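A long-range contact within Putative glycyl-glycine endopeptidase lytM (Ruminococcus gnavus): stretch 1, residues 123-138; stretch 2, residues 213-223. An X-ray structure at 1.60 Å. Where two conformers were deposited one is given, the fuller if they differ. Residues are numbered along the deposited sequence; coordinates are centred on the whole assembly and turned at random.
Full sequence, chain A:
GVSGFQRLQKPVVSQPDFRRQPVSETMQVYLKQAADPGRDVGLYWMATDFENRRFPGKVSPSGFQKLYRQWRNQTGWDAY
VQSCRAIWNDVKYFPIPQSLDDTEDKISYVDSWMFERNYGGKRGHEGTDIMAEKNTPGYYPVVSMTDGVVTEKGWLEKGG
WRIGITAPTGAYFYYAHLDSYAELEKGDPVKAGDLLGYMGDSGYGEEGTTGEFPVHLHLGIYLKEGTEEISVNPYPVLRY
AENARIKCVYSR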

# COMPACT_ATOMS: atom_id res chain seq x y z
N ARG A 123 -1.18 -14.26 10.40
CA ARG A 123 -2.23 -15.28 10.25
C ARG A 123 -3.42 -14.97 11.14
O ARG A 123 -3.30 -14.89 12.36
CB ARG A 123 -1.73 -16.69 10.53
CG ARG A 123 -2.71 -17.74 10.08
N GLY A 124 -4.56 -14.76 10.50
CA GLY A 124 -5.80 -14.38 11.16
C GLY A 124 -6.01 -12.89 11.28
O GLY A 124 -7.06 -12.47 11.79
N HIS A 125 -5.02 -12.10 10.85
CA HIS A 125 -4.99 -10.64 10.97
C HIS A 125 -4.89 -9.95 9.61
O HIS A 125 -4.51 -8.77 9.51
CB HIS A 125 -3.83 -10.23 11.89
CG HIS A 125 -4.02 -10.67 13.30
ND1 HIS A 125 -4.57 -9.85 14.26
CD2 HIS A 125 -3.77 -11.85 13.90
CE1 HIS A 125 -4.64 -10.51 15.41
NE2 HIS A 125 -4.18 -11.73 15.21
N GLU A 126 -5.24 -10.68 8.56
CA GLU A 126 -5.09 -10.18 7.19
C GLU A 126 -6.21 -9.18 6.93
O GLU A 126 -7.36 -9.38 7.35
CB GLU A 126 -5.25 -11.33 6.22
CG GLU A 126 -4.26 -12.49 6.39
CD GLU A 126 -4.76 -13.57 7.32
OE1 GLU A 126 -5.83 -13.41 7.99
OE2 GLU A 126 -4.06 -14.60 7.43
N GLY A 127 -5.92 -8.13 6.17
CA GLY A 127 -6.93 -7.11 5.86
C GLY A 127 -6.37 -6.07 4.93
O GLY A 127 -5.60 -6.43 4.01
N THR A 128 -6.76 -4.82 5.14
CA THR A 128 -6.27 -3.68 4.36
C THR A 128 -5.81 -2.61 5.34
O THR A 128 -6.50 -2.27 6.28
CB THR A 128 -7.33 -3.13 3.44
OG1 THR A 128 -7.81 -4.18 2.57
CG2 THR A 128 -6.79 -1.94 2.59
N ASP A 129 -4.60 -2.12 5.12
CA ASP A 129 -4.00 -1.04 5.92
C ASP A 129 -4.17 0.29 5.24
O ASP A 129 -3.64 0.52 4.15
CB ASP A 129 -2.55 -1.37 6.20
CG ASP A 129 -2.41 -2.62 7.06
OD1 ASP A 129 -3.22 -2.78 7.97
OD2 ASP A 129 -1.56 -3.48 6.76
N ILE A 130 -4.95 1.16 5.85
CA ILE A 130 -5.25 2.46 5.30
C ILE A 130 -4.31 3.48 5.99
O ILE A 130 -4.45 3.81 7.19
CB ILE A 130 -6.68 2.80 5.46
CG1 ILE A 130 -7.57 1.80 4.70
CG2 ILE A 130 -6.94 4.22 4.94
CD1 ILE A 130 -9.04 1.91 5.07
N MSE A 131 -3.34 3.97 5.21
CA MSE A 131 -2.23 4.75 5.72
C MSE A 131 -2.51 6.22 5.77
O MSE A 131 -3.03 6.80 4.81
CB MSE A 131 -0.94 4.50 4.92
CG MSE A 131 -0.61 3.01 4.65
SE MSE A 131 -0.21 1.96 6.19
CE MSE A 131 0.56 0.37 5.36
N ALA A 132 -2.20 6.83 6.92
CA ALA A 132 -2.30 8.29 7.06
C ALA A 132 -1.21 9.03 6.21
O ALA A 132 -0.02 8.70 6.33
CB ALA A 132 -2.12 8.70 8.52
N GLU A 133 -1.63 10.04 5.45
CA GLU A 133 -0.75 11.01 4.80
C GLU A 133 -0.06 11.87 5.88
O GLU A 133 1.16 11.99 5.91
CB GLU A 133 -1.57 11.94 3.88
CG GLU A 133 -0.73 13.03 3.13
CD GLU A 133 -0.02 12.51 1.88
OE1 GLU A 133 -0.27 11.37 1.43
OE2 GLU A 133 0.80 13.28 1.34
N LYS A 134 -0.86 12.46 6.76
CA LYS A 134 -0.35 13.17 7.96
C LYS A 134 -0.12 12.10 9.05
O LYS A 134 -1.10 11.63 9.63
CB LYS A 134 -1.37 14.24 8.39
CG LYS A 134 -0.98 15.11 9.55
CD LYS A 134 -2.01 16.21 9.81
CE LYS A 134 -1.69 17.00 11.06
NZ LYS A 134 -0.35 17.65 11.03
N ASN A 135 1.13 11.73 9.31
CA ASN A 135 1.47 10.58 10.18
C ASN A 135 1.43 11.00 11.64
O ASN A 135 2.45 11.05 12.33
CB ASN A 135 2.82 9.96 9.75
CG ASN A 135 3.24 8.75 10.56
OD1 ASN A 135 2.44 8.14 11.25
ND2 ASN A 135 4.54 8.39 10.46
N THR A 136 0.22 11.32 12.10
CA THR A 136 0.02 11.74 13.47
C THR A 136 -1.24 11.08 14.01
O THR A 136 -2.25 11.05 13.33
CB THR A 136 -0.04 13.29 13.59
OG1 THR A 136 -0.30 13.67 14.95
CG2 THR A 136 -1.10 13.86 12.70
N PRO A 137 -1.15 10.52 15.23
CA PRO A 137 -2.31 9.88 15.81
C PRO A 137 -3.37 10.84 16.35
O PRO A 137 -3.07 11.99 16.65
CB PRO A 137 -1.71 9.06 16.94
CG PRO A 137 -0.62 9.85 17.43
CD PRO A 137 -0.02 10.51 16.19
N GLY A 138 -4.60 10.38 16.44
CA GLY A 138 -5.66 11.21 17.02
C GLY A 138 -6.17 12.33 16.14
O GLY A 138 -6.75 13.30 16.66
N PHE A 213 4.79 1.95 15.25
CA PHE A 213 4.67 1.83 13.79
C PHE A 213 3.90 3.02 13.27
O PHE A 213 3.43 3.80 14.07
CB PHE A 213 4.00 0.51 13.43
CG PHE A 213 2.78 0.22 14.22
CD1 PHE A 213 1.59 0.83 13.91
CD2 PHE A 213 2.81 -0.71 15.27
CE1 PHE A 213 0.44 0.56 14.63
CE2 PHE A 213 1.68 -1.01 15.99
CZ PHE A 213 0.50 -0.37 15.67
N PRO A 214 3.86 3.23 11.93
CA PRO A 214 3.16 4.38 11.37
C PRO A 214 1.67 4.40 11.67
O PRO A 214 1.03 3.36 11.88
CB PRO A 214 3.32 4.19 9.85
CG PRO A 214 4.52 3.33 9.70
CD PRO A 214 4.45 2.39 10.87
N VAL A 215 1.13 5.60 11.65
CA VAL A 215 -0.30 5.78 11.88
C VAL A 215 -1.07 5.25 10.67
O VAL A 215 -0.80 5.60 9.52
CB VAL A 215 -0.63 7.25 12.16
CG1 VAL A 215 -2.14 7.52 12.15
CG2 VAL A 215 -0.03 7.68 13.52
N HIS A 216 -2.02 4.36 10.95
CA HIS A 216 -2.86 3.77 9.95
C HIS A 216 -4.05 3.11 10.60
O HIS A 216 -4.02 2.76 11.81
CB HIS A 216 -2.09 2.70 9.15
CG HIS A 216 -1.78 1.44 9.89
ND1 HIS A 216 -0.87 1.36 10.93
CD2 HIS A 216 -2.26 0.19 9.71
CE1 HIS A 216 -0.85 0.11 11.38
NE2 HIS A 216 -1.66 -0.63 10.64
N LEU A 217 -5.10 2.95 9.80
CA LEU A 217 -6.23 2.11 10.21
C LEU A 217 -6.05 0.74 9.61
O LEU A 217 -5.93 0.61 8.38
CB LEU A 217 -7.56 2.64 9.67
CG LEU A 217 -8.76 1.73 9.91
CD1 LEU A 217 -9.10 1.50 11.45
CD2 LEU A 217 -10.01 2.29 9.16
N HIS A 218 -6.01 -0.30 10.44
CA HIS A 218 -6.10 -1.65 9.89
C HIS A 218 -7.58 -2.03 9.87
O HIS A 218 -8.24 -2.02 10.93
CB HIS A 218 -5.29 -2.67 10.69
CG HIS A 218 -5.53 -4.07 10.24
ND1 HIS A 218 -4.82 -4.64 9.20
CD2 HIS A 218 -6.45 -4.99 10.64
CE1 HIS A 218 -5.29 -5.87 8.99
NE2 HIS A 218 -6.26 -6.12 9.86
N LEU A 219 -8.08 -2.39 8.69
CA LEU A 219 -9.48 -2.84 8.50
C LEU A 219 -9.46 -4.31 8.16
O LEU A 219 -8.75 -4.75 7.24
CB LEU A 219 -10.18 -2.06 7.40
CG LEU A 219 -11.62 -2.59 7.14
CD1 LEU A 219 -12.50 -2.01 8.35
CD2 LEU A 219 -12.10 -2.25 5.76
N GLY A 220 -10.27 -5.08 8.88
CA GLY A 220 -10.52 -6.47 8.57
C GLY A 220 -12.00 -6.71 8.42
O GLY A 220 -12.82 -6.00 8.97
N ILE A 221 -12.34 -7.70 7.60
CA ILE A 221 -13.74 -8.18 7.48
C ILE A 221 -13.69 -9.67 7.69
O ILE A 221 -12.93 -10.37 6.98
CB ILE A 221 -14.34 -7.85 6.11
CG1 ILE A 221 -14.32 -6.35 5.87
CG2 ILE A 221 -15.83 -8.37 6.02
CD1 ILE A 221 -14.75 -5.85 4.48
N TYR A 222 -14.56 -10.15 8.57
CA TYR A 222 -14.58 -11.56 8.92
C TYR A 222 -15.98 -12.15 8.77
O TYR A 222 -16.99 -11.55 9.21
CB TYR A 222 -14.13 -11.80 10.38
CG TYR A 222 -12.70 -11.45 10.65
CD1 TYR A 222 -12.31 -10.12 10.78
CD2 TYR A 222 -11.72 -12.43 10.74
CE1 TYR A 222 -10.99 -9.78 11.03
CE2 TYR A 222 -10.38 -12.10 10.99
CZ TYR A 222 -10.04 -10.77 11.14
OH TYR A 222 -8.68 -10.45 11.37
N LEU A 223 -16.03 -13.34 8.19
CA LEU A 223 -17.26 -14.14 8.11
C LEU A 223 -17.05 -15.43 8.85
O LEU A 223 -16.00 -16.02 8.80
CB LEU A 223 -17.57 -14.45 6.66
CG LEU A 223 -17.94 -13.26 5.75
CD1 LEU A 223 -18.19 -13.78 4.29
CD2 LEU A 223 -19.07 -12.51 6.30
O HOH W 1 -10.04 -8.90 6.55
O HOH W 2 -7.88 -8.31 9.92
O HOH W 3 -1.56 -3.36 10.66
O HOH W 4 1.23 6.95 8.20

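The contact is a two-stranded antiparallel pairing, strand 128-132 against strand 216-223, and its backbone sets the rules the side chains follow. Two hydrogen-bonded pairs carry the ladder. Thr 128 N donates to Leu 219 O and Leu 219 N to Thr 128 O, both at 2.9 Å; Ile 130 N reaches Leu 217 O, and Leu 217 N reaches Ile 130 O, both at 2.8 Å. Between and beyond them lie the non-hydrogen-bonded pairs, Asp 129 with His 218 and Met 131 with His 216, whose CA atoms come closer, 4.5 and 4.4 Å. A longer bond, Ala 132 N to Val 215 O at 3.2 Å, extends the ladder, and water 4 donates to both Ala 132 O and Val 215 O where the chains begin to part.

Alternation sends the side chains to two faces of different character. Thr 128, Ile 130, Leu 217 and Leu 219 share one face, which is buried and largely aliphatic. Ile 130 in m,t and Leu 217 in t,p bring Ile 130 CD1 and Leu 217 CD2 to 4.2 Å, a loose apolar touch between directly paired residues.

The other face holds Asp 129, Met 131, His 216 and His 218. Here the rotamers make the contact. Asp 129 in m and His 218 in t bring their ends together across the strands, so that His 218 ND1 donates to Asp 129 OD1 at 2.7 Å, with the carboxylate oxygen at the ring edge, near its plane, where a ring nitrogen can donate well. That bond, with water 2 at His 218 NE2 (2.7 Å), holds both ring nitrogens. His 216 takes p instead, and its ND1 turns back to Pro 214 O at 2.9 Å within its own stretch. Its NE2 meets water 3 at 2.7 Å, and the same water donates to Asp 129 OD1 at 3.2 Å, so one carboxylate oxygen serves both histidines, one directly and one through water. Met 131, present as selenomethionine, is m,m,t and places its SE 3.6 Å from His 216 CB and obliquely to the ring.

At one end, glycine makes room. A CB on Gly 127 would point at the partner strand and clash with Leu 219 O and His 218 CE1; without one, Gly 127 CA makes a CA-H...O contact to Leu 219 O at 3.3 Å. Tyr 222, chi1 m, extends its ring so that OH donates to Gly 124 O at 2.6 Å. Water 2 ties this corner together, donating to Glu 126 O and Tyr 222 OH. A CB on Gly 220 would collide with Tyr 222 CE1.

At the other end, Val 215 is the most covered residue. Its CG1 meets Ala 132 CB at 3.8 Å and its CG2 meets Pro 137 CD at 3.9 Å, while Asn 135, chi1 t, swings OD1 in to accept from Val 215 N at 2.9 Å, capturing an amide beyond the strand with a side chain.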